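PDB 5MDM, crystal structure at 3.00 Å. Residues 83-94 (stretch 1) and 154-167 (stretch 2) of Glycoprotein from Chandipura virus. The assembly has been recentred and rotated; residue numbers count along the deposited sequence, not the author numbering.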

ATOM      1  N   HIS A  83      -6.050  26.225 -42.832  1.00151.52           N
ATOM      2  CA  HIS A  83      -5.491  27.355 -42.103  1.00158.09           C
ATOM      3  C   HIS A  83      -5.824  27.277 -40.618  1.00157.35           C
ATOM      4  O   HIS A  83      -6.970  27.483 -40.221  1.00161.91           O
ATOM      5  CB  HIS A  83      -6.018  28.674 -42.676  1.00162.14           C
ATOM      6  CG  HIS A  83      -5.776  28.836 -44.143  1.00166.36           C
ATOM      7  ND1 HIS A  83      -4.768  28.173 -44.810  1.00167.10           N
ATOM      8  CD2 HIS A  83      -6.416  29.582 -45.075  1.00170.84           C
ATOM      9  CE1 HIS A  83      -4.796  28.505 -46.089  1.00170.94           C
ATOM     10  NE2 HIS A  83      -5.787  29.358 -46.276  1.00173.81           N
ATOM     11  N   ASN A  84      -4.819  26.980 -39.802  1.00149.48           N
ATOM     12  CA  ASN A  84      -4.999  26.965 -38.358  1.00149.11           C
ATOM     13  C   ASN A  84      -5.345  28.352 -37.835  1.00146.84           C
ATOM     14  O   ASN A  84      -4.653  29.322 -38.134  1.00142.99           O
ATOM     15  CB  ASN A  84      -3.736  26.451 -37.663  1.00152.40           C
ATOM     16  CG  ASN A  84      -3.509  24.970 -37.885  1.00160.35           C
ATOM     17  OD1 ASN A  84      -4.447  24.217 -38.149  1.00167.89           O
ATOM     18  ND2 ASN A  84      -2.257  24.542 -37.774  1.00158.92           N
ATOM     19  N   ILE A  85      -6.428  28.444 -37.068  1.00148.86           N
ATOM     20  CA  ILE A  85      -6.807  29.705 -36.433  1.00147.45           C
ATOM     21  C   ILE A  85      -7.134  29.485 -34.962  1.00152.78           C
ATOM     22  O   ILE A  85      -7.411  28.363 -34.542  1.00153.03           O
ATOM     23  CB  ILE A  85      -8.020  30.368 -37.122  1.00132.62           C
ATOM     24  CG1 ILE A  85      -9.266  29.493 -36.975  1.00121.82           C
ATOM     25  CG2 ILE A  85      -7.721  30.652 -38.585  1.00129.15           C
ATOM     26  CD1 ILE A  85     -10.526  30.147 -37.488  1.00112.31           C
ATOM     27  N   LYS A  86      -7.095  30.557 -34.178  1.00155.42           N
ATOM     28  CA  LYS A  86      -7.441  30.458 -32.766  1.00154.88           C
ATOM     29  C   LYS A  86      -8.953  30.493 -32.596  1.00155.89           C
ATOM     30  O   LYS A  86      -9.613  31.415 -33.071  1.00163.26           O
ATOM     31  CB  LYS A  86      -6.792  31.579 -31.956  1.00153.36           C
ATOM     32  CG  LYS A  86      -7.071  31.484 -30.465  1.00150.95           C
ATOM     33  CD  LYS A  86      -6.318  32.542 -29.683  1.00146.40           C
ATOM     34  CE  LYS A  86      -6.642  32.449 -28.209  1.00141.10           C
ATOM     35  NZ  LYS A  86      -5.891  33.461 -27.419  1.00142.74           N
ATOM     36  N   PRO A  87      -9.505  29.479 -31.919  1.00146.17           N
ATOM     37  CA  PRO A  87     -10.953  29.377 -31.727  1.00141.51           C
ATOM     38  C   PRO A  87     -11.465  30.413 -30.742  1.00138.52           C
ATOM     39  O   PRO A  87     -10.732  30.824 -29.842  1.00139.90           O
ATOM     40  CB  PRO A  87     -11.125  27.977 -31.136  1.00143.07           C
ATOM     41  CG  PRO A  87      -9.833  27.704 -30.449  1.00142.71           C
ATOM     42  CD  PRO A  87      -8.779  28.365 -31.283  1.00141.70           C
ATOM     43  N   THR A  88     -12.710  30.836 -30.921  1.00141.34           N
ATOM     44  CA  THR A  88     -13.364  31.685 -29.941  1.00149.62           C
ATOM     45  C   THR A  88     -13.846  30.787 -28.813  1.00154.21           C
ATOM     46  O   THR A  88     -13.808  29.562 -28.932  1.00153.87           O
ATOM     47  CB  THR A  88     -14.571  32.425 -30.541  1.00145.79           C
ATOM     48  OG1 THR A  88     -15.657  31.508 -30.716  1.00145.15           O
ATOM     49  CG2 THR A  88     -14.208  33.045 -31.881  1.00141.25           C
ATOM     50  N   ARG A  89     -14.295  31.390 -27.719  1.00154.26           N
ATOM     51  CA  ARG A  89     -14.828  30.611 -26.614  1.00156.78           C
ATOM     52  C   ARG A  89     -16.121  29.919 -27.038  1.00158.34           C
ATOM     53  O   ARG A  89     -16.392  28.785 -26.637  1.00163.23           O
ATOM     54  CB  ARG A  89     -15.055  31.500 -25.391  1.00158.49           C
ATOM     55  CG  ARG A  89     -13.775  32.105 -24.834  1.00158.36           C
ATOM     56  CD  ARG A  89     -14.037  32.898 -23.568  1.00161.88           C
ATOM     57  NE  ARG A  89     -12.798  33.197 -22.854  1.00170.78           N
ATOM     58  CZ  ARG A  89     -12.743  33.732 -21.637  1.00178.41           C
ATOM     59  NH1 ARG A  89     -13.861  34.027 -20.988  1.00183.54           N
ATOM     60  NH2 ARG A  89     -11.569  33.970 -21.066  1.00177.34           N
ATOM     61  N   SER A  90     -16.902  30.602 -27.868  1.00152.32           N
ATOM     62  CA  SER A  90     -18.162  30.060 -28.366  1.00150.43           C
ATOM     63  C   SER A  90     -17.936  28.814 -29.218  1.00153.67           C
ATOM     64  O   SER A  90     -18.628  27.803 -29.055  1.00153.56           O
ATOM     65  CB  SER A  90     -18.914  31.118 -29.172  1.00150.61           C
ATOM     66  OG  SER A  90     -20.110  30.589 -29.717  1.00152.76           O
ATOM     67  N   ASP A  91     -16.966  28.899 -30.126  1.00158.59           N
ATOM     68  CA  ASP A  91     -16.607  27.785 -30.996  1.00164.27           C
ATOM     69  C   ASP A  91     -16.262  26.556 -30.165  1.00163.07           C
ATOM     70  O   ASP A  91     -16.784  25.460 -30.396  1.00166.76           O
ATOM     71  CB  ASP A  91     -15.413  28.158 -31.884  1.00167.14           C
ATOM     72  CG  ASP A  91     -15.740  29.259 -32.883  1.00165.71           C
ATOM     73  OD1 ASP A  91     -16.762  29.952 -32.701  1.00174.63           O
ATOM     74  OD2 ASP A  91     -14.967  29.437 -33.847  1.00152.87           O
ATOM     75  N   CYS A  92     -15.384  26.756 -29.188  1.00158.39           N
ATOM     76  CA  CYS A  92     -14.953  25.679 -28.308  1.00155.88           C
ATOM     77  C   CYS A  92     -16.104  25.090 -27.503  1.00157.11           C
ATOM     78  O   CYS A  92     -16.185  23.878 -27.344  1.00156.27           O
ATOM     79  CB  CYS A  92     -13.844  26.156 -27.371  1.00151.85           C
ATOM     80  SG  CYS A  92     -12.215  26.135 -28.128  1.00202.58           S
ATOM     81  N   ASP A  93     -16.986  25.946 -26.997  1.00157.77           N
ATOM     82  CA  ASP A  93     -18.128  25.479 -26.216  1.00153.53           C
ATOM     83  C   ASP A  93     -19.060  24.604 -27.052  1.00148.05           C
ATOM     84  O   ASP A  93     -19.404  23.485 -26.655  1.00143.58           O
ATOM     85  CB  ASP A  93     -18.896  26.660 -25.617  1.00152.48           C
ATOM     86  CG  ASP A  93     -18.123  27.359 -24.511  1.00150.14           C
ATOM     87  OD1 ASP A  93     -17.387  26.671 -23.772  1.00148.34           O
ATOM     88  OD2 ASP A  93     -18.252  28.597 -24.382  1.00147.72           O
ATOM     89  N   THR A  94     -19.457  25.119 -28.214  1.00144.48           N
ATOM     90  CA  THR A  94     -20.353  24.392 -29.105  1.00143.36           C
ATOM     91  C   THR A  94     -19.740  23.062 -29.533  1.00143.77           C
ATOM     92  O   THR A  94     -20.396  22.018 -29.481  1.00141.93           O
ATOM     93  CB  THR A  94     -20.691  25.214 -30.365  1.00146.57           C
ATOM     94  OG1 THR A  94     -21.129  26.523 -29.984  1.00150.82           O
ATOM     95  CG2 THR A  94     -21.785  24.534 -31.170  1.00145.40           C
ATOM     96  N   ASP A 154      -5.376  30.405 -15.379  1.00120.75           N
ATOM     97  CA  ASP A 154      -6.421  30.378 -14.357  1.00114.69           C
ATOM     98  C   ASP A 154      -7.810  30.730 -14.888  1.00115.26           C
ATOM     99  O   ASP A 154      -8.657  31.215 -14.139  1.00111.88           O
ATOM    100  CB  ASP A 154      -6.055  31.292 -13.183  1.00114.11           C
ATOM    101  CG  ASP A 154      -5.928  32.746 -13.589  1.00121.69           C
ATOM    102  OD1 ASP A 154      -5.983  33.616 -12.692  1.00119.23           O
ATOM    103  OD2 ASP A 154      -5.776  33.020 -14.798  1.00128.52           O
ATOM    104  N   GLN A 155      -8.043  30.473 -16.174  1.00119.16           N
ATOM    105  CA  GLN A 155      -9.334  30.756 -16.801  1.00123.04           C
ATOM    106  C   GLN A 155     -10.099  29.483 -17.165  1.00111.89           C
ATOM    107  O   GLN A 155      -9.643  28.372 -16.899  1.00103.11           O
ATOM    108  CB  GLN A 155      -9.147  31.619 -18.054  1.00137.84           C
ATOM    109  CG  GLN A 155      -8.630  33.022 -17.783  1.00146.31           C
ATOM    110  CD  GLN A 155      -9.680  33.926 -17.172  1.00151.54           C
ATOM    111  OE1 GLN A 155     -10.846  33.548 -17.041  1.00156.84           O
ATOM    112  NE2 GLN A 155      -9.273  35.133 -16.797  1.00148.36           N
ATOM    113  N   SER A 156     -11.270  29.654 -17.771  1.00113.09           N
ATOM    114  CA  SER A 156     -12.054  28.521 -18.247  1.00123.54           C
ATOM    115  C   SER A 156     -11.828  28.322 -19.739  1.00133.45           C
ATOM    116  O   SER A 156     -12.373  27.402 -20.350  1.00138.42           O
ATOM    117  CB  SER A 156     -13.541  28.728 -17.959  1.00131.82           C
ATOM    118  OG  SER A 156     -13.813  28.605 -16.575  1.00139.00           O
ATOM    119  N   TYR A 157     -11.025  29.207 -20.322  1.00135.64           N
ATOM    120  CA  TYR A 157     -10.646  29.110 -21.724  1.00141.41           C
ATOM    121  C   TYR A 157      -9.185  29.522 -21.844  1.00139.23           C
ATOM    122  O   TYR A 157      -8.882  30.659 -22.195  1.00144.28           O
ATOM    123  CB  TYR A 157     -11.522  30.023 -22.586  1.00152.42           C
ATOM    124  CG  TYR A 157     -13.015  29.784 -22.450  1.00162.23           C
ATOM    125  CD1 TYR A 157     -13.695  28.974 -23.350  1.00164.34           C
ATOM    126  CD2 TYR A 157     -13.745  30.377 -21.425  1.00166.77           C
ATOM    127  CE1 TYR A 157     -15.057  28.759 -23.232  1.00166.13           C
ATOM    128  CE2 TYR A 157     -15.108  30.170 -21.302  1.00165.62           C
ATOM    129  CZ  TYR A 157     -15.757  29.360 -22.207  1.00166.00           C
ATOM    130  OH  TYR A 157     -17.111  29.150 -22.084  1.00166.73           O
ATOM    131  N   CYS A 158      -8.281  28.596 -21.540  1.00136.41           N
ATOM    132  CA  CYS A 158      -6.855  28.903 -21.474  1.00135.85           C
ATOM    133  C   CYS A 158      -6.167  28.861 -22.833  1.00143.37           C
ATOM    134  O   CYS A 158      -6.432  27.977 -23.645  1.00143.84           O
ATOM    135  CB  CYS A 158      -6.153  27.948 -20.511  1.00131.60           C
ATOM    136  SG  CYS A 158      -6.676  28.117 -18.796  1.00160.50           S
ATOM    137  N   ASP A 159      -5.273  29.818 -23.067  1.00148.63           N
ATOM    138  CA  ASP A 159      -4.523  29.877 -24.318  1.00149.91           C
ATOM    139  C   ASP A 159      -3.279  29.000 -24.267  1.00146.82           C
ATOM    140  O   ASP A 159      -2.536  29.008 -23.283  1.00145.37           O
ATOM    141  CB  ASP A 159      -4.133  31.318 -24.654  1.00153.19           C
ATOM    142  CG  ASP A 159      -5.330  32.179 -25.002  1.00159.80           C
ATOM    143  OD1 ASP A 159      -5.268  33.408 -24.783  1.00164.05           O
ATOM    144  OD2 ASP A 159      -6.335  31.629 -25.497  1.00161.34           O
ATOM    145  N   THR A 160      -3.058  28.244 -25.336  1.00145.96           N
ATOM    146  CA  THR A 160      -1.887  27.388 -25.432  1.00148.72           C
ATOM    147  C   THR A 160      -0.798  28.070 -26.244  1.00154.79           C
ATOM    148  O   THR A 160      -0.965  29.205 -26.690  1.00159.73           O
ATOM    149  CB  THR A 160      -2.224  26.051 -26.102  1.00146.68           C
ATOM    150  OG1 THR A 160      -2.660  26.289 -27.446  1.00147.14           O
ATOM    151  CG2 THR A 160      -3.321  25.334 -25.333  1.00144.77           C
ATOM    152  N   ILE A 161       0.317  27.375 -26.437  1.00153.06           N
ATOM    153  CA  ILE A 161       1.419  27.916 -27.224  1.00151.16           C
ATOM    154  C   ILE A 161       1.139  27.816 -28.724  1.00155.55           C
ATOM    155  O   ILE A 161       1.454  28.733 -29.483  1.00153.24           O
ATOM    156  CB  ILE A 161       2.764  27.241 -26.877  1.00142.72           C
ATOM    157  CG1 ILE A 161       2.643  25.717 -26.950  1.00135.23           C
ATOM    158  CG2 ILE A 161       3.223  27.667 -25.490  1.00137.93           C
ATOM    159  CD1 ILE A 161       3.924  24.981 -26.610  1.00130.81           C
ATOM    160  N   HIS A 162       0.538  26.706 -29.142  1.00160.53           N
ATOM    161  CA  HIS A 162       0.151  26.530 -30.535  1.00167.80           C
ATOM    162  C   HIS A 162      -1.002  27.467 -30.867  1.00175.70           C
ATOM    163  O   HIS A 162      -1.999  27.514 -30.147  1.00176.77           O
ATOM    164  CB  HIS A 162      -0.252  25.080 -30.808  1.00165.94           C
ATOM    165  CG  HIS A 162       0.830  24.087 -30.516  1.00167.41           C
ATOM    166  ND1 HIS A 162       1.284  23.832 -29.240  1.00162.84           N
ATOM    167  CD2 HIS A 162       1.546  23.282 -31.337  1.00174.16           C
ATOM    168  CE1 HIS A 162       2.234  22.916 -29.287  1.00165.00           C
ATOM    169  NE2 HIS A 162       2.412  22.565 -30.547  1.00172.45           N
ATOM    170  N   ASN A 163      -0.854  28.215 -31.956  1.00180.81           N
ATOM    171  CA  ASN A 163      -1.858  29.187 -32.375  1.00181.20           C
ATOM    172  C   ASN A 163      -3.226  28.553 -32.611  1.00174.50           C
ATOM    173  O   ASN A 163      -4.261  29.176 -32.382  1.00170.45           O
ATOM    174  CB  ASN A 163      -1.397  29.904 -33.648  1.00188.43           C
ATOM    175  CG  ASN A 163      -0.015  30.513 -33.508  1.00193.16           C
ATOM    176  OD1 ASN A 163       0.727  30.194 -32.579  1.00196.11           O
ATOM    177  ND2 ASN A 163       0.342  31.394 -34.439  1.00192.21           N
ATOM    178  N   SER A 164      -3.216  27.301 -33.054  1.00173.32           N
ATOM    179  CA  SER A 164      -4.438  26.611 -33.450  1.00169.90           C
ATOM    180  C   SER A 164      -5.321  26.174 -32.281  1.00167.36           C
ATOM    181  O   SER A 164      -6.548  26.211 -32.380  1.00167.56           O
ATOM    182  CB  SER A 164      -4.097  25.400 -34.326  1.00164.09           C
ATOM    183  OG  SER A 164      -3.223  24.506 -33.658  1.00154.01           O
ATOM    184  N   SER A 165      -4.704  25.763 -31.177  1.00161.95           N
ATOM    185  CA  SER A 165      -5.450  25.145 -30.082  1.00151.61           C
ATOM    186  C   SER A 165      -5.507  25.965 -28.796  1.00145.71           C
ATOM    187  O   SER A 165      -4.590  26.725 -28.485  1.00147.23           O
ATOM    188  CB  SER A 165      -4.883  23.756 -29.769  1.00148.25           C
ATOM    189  OG  SER A 165      -5.115  22.853 -30.835  1.00150.50           O
ATOM    190  N   VAL A 166      -6.602  25.802 -28.057  1.00139.86           N
ATOM    191  CA  VAL A 166      -6.698  26.308 -26.688  1.00131.33           C
ATOM    192  C   VAL A 166      -7.080  25.158 -25.757  1.00136.59           C
ATOM    193  O   VAL A 166      -7.218  24.018 -26.199  1.00138.59           O
ATOM    194  CB  VAL A 166      -7.727  27.453 -26.547  1.00114.43           C
ATOM    195  CG1 VAL A 166      -7.377  28.607 -27.474  1.00116.64           C
ATOM    196  CG2 VAL A 166      -9.134  26.946 -26.805  1.00103.95           C
ATOM    197  N   TRP A 167      -7.248  25.450 -24.471  1.00134.93           N
ATOM    198  CA  TRP A 167      -7.597  24.411 -23.505  1.00127.36           C
ATOM    199  C   TRP A 167      -8.827  24.763 -22.674  1.00127.77           C
ATOM    200  O   TRP A 167      -8.915  25.846 -22.093  1.00128.09           O
ATOM    201  CB  TRP A 167      -6.418  24.110 -22.581  1.00119.20           C
ATOM    202  CG  TRP A 167      -6.677  22.968 -21.649  1.00121.28           C
ATOM    203  CD1 TRP A 167      -6.531  21.639 -21.922  1.00125.58           C
ATOM    204  CD2 TRP A 167      -7.128  23.049 -20.290  1.00122.74           C
ATOM    205  NE1 TRP A 167      -6.860  20.888 -20.819  1.00125.20           N
ATOM    206  CE2 TRP A 167      -7.231  21.730 -19.804  1.00120.97           C
ATOM    207  CE3 TRP A 167      -7.453  24.109 -19.437  1.00120.55           C
ATOM    208  CZ2 TRP A 167      -7.645  21.442 -18.506  1.00113.54           C
ATOM    209  CZ3 TRP A 167      -7.863  23.821 -18.150  1.00112.84           C
ATOM    210  CH2 TRP A 167      -7.955  22.499 -17.698  1.00113.31           C
TER

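Two polar contacts join stretch 1 to stretch 2. In the first, the phenol of Y157 donates a hydrogen bond to the carboxylate of D93, with Y157 OH 2.6 Å from D93 OD2. The CA-to-CB bond of D93 points sideways to the other stretch; the side chain is in the m rotamer (chi1 -70°), and its end comes nearer to stretch 2 than the sideways bond suggests. D93 OD1 lies at the edge of the ring, near its plane. The second is a salt bridge between K86 and D159, in which K86 NZ is 2.7 Å from D159 OD2. K86 also leaves its backbone sideways, and its four chi angles, all t, extend the chain fully so that the ammonium reaches the acid. K86 NZ and D159 OD2 are each too close to a neighbouring atom in the model, so their positions, and the distance, are less certain.

R89 and Y157 form the most extensive part of the contact, with 84 and 122 Å² covered by the other stretch. Both CA-to-CB bonds point toward the opposing stretch, and the arginine side chain runs across the face of the phenol ring. R89 CD sits 3.6 Å from the centroid of the Y157 ring, 22° off the ring normal, a CH-pi contact that places the aliphatic part of the side chain over the aromatic face. Farther along, R89 NE approaches Y157 CD2 at 3.3 Å, and this ring carbon lies over one face of the guanidinium. Y157 thus uses two parts of its side chain at once: the ring face packs against R89 while the hydroxyl bonds to D93, one helical turn later. A backbone hydrogen bond from D93 N to R89 O, 2.9 Å long, spans the turn between the two residues that meet the tyrosine.

The helix bearing R89 and D93 begins just after T88, which occupies the N-cap position. T88 points away from stretch 2 and makes no contact with it; its OG1 instead donates a 2.8 Å hydrogen bond to D91 OD1.

The apolar packing centres on V166, whose side chain is directed toward stretch 1. V166 CG2 lies 3.4 Å from C92 SG and 3.8 Å from P87 CG, so a single methyl touches both the helix and the loop that precedes it. V166 CG1 meets the aliphatic part of K86, 4.0 Å from K86 CE. All three of P87, C92 and V166 are buried.

Beyond this patch the stretches approach through backbone atoms as well as side chains. The CA atoms of I85 and S164 are 4.9 Å apart, yet I85 O and S164 O, at 3.2 Å, are both acceptors and form no hydrogen bond. P87 CD rests 3.3 Å from S164 O, and K86 CA is 3.5 Å from N163 O. At the periphery, N84 CB packs against S164 CB at 3.5 Å, whereas the side chain of I85 points away from stretch 2.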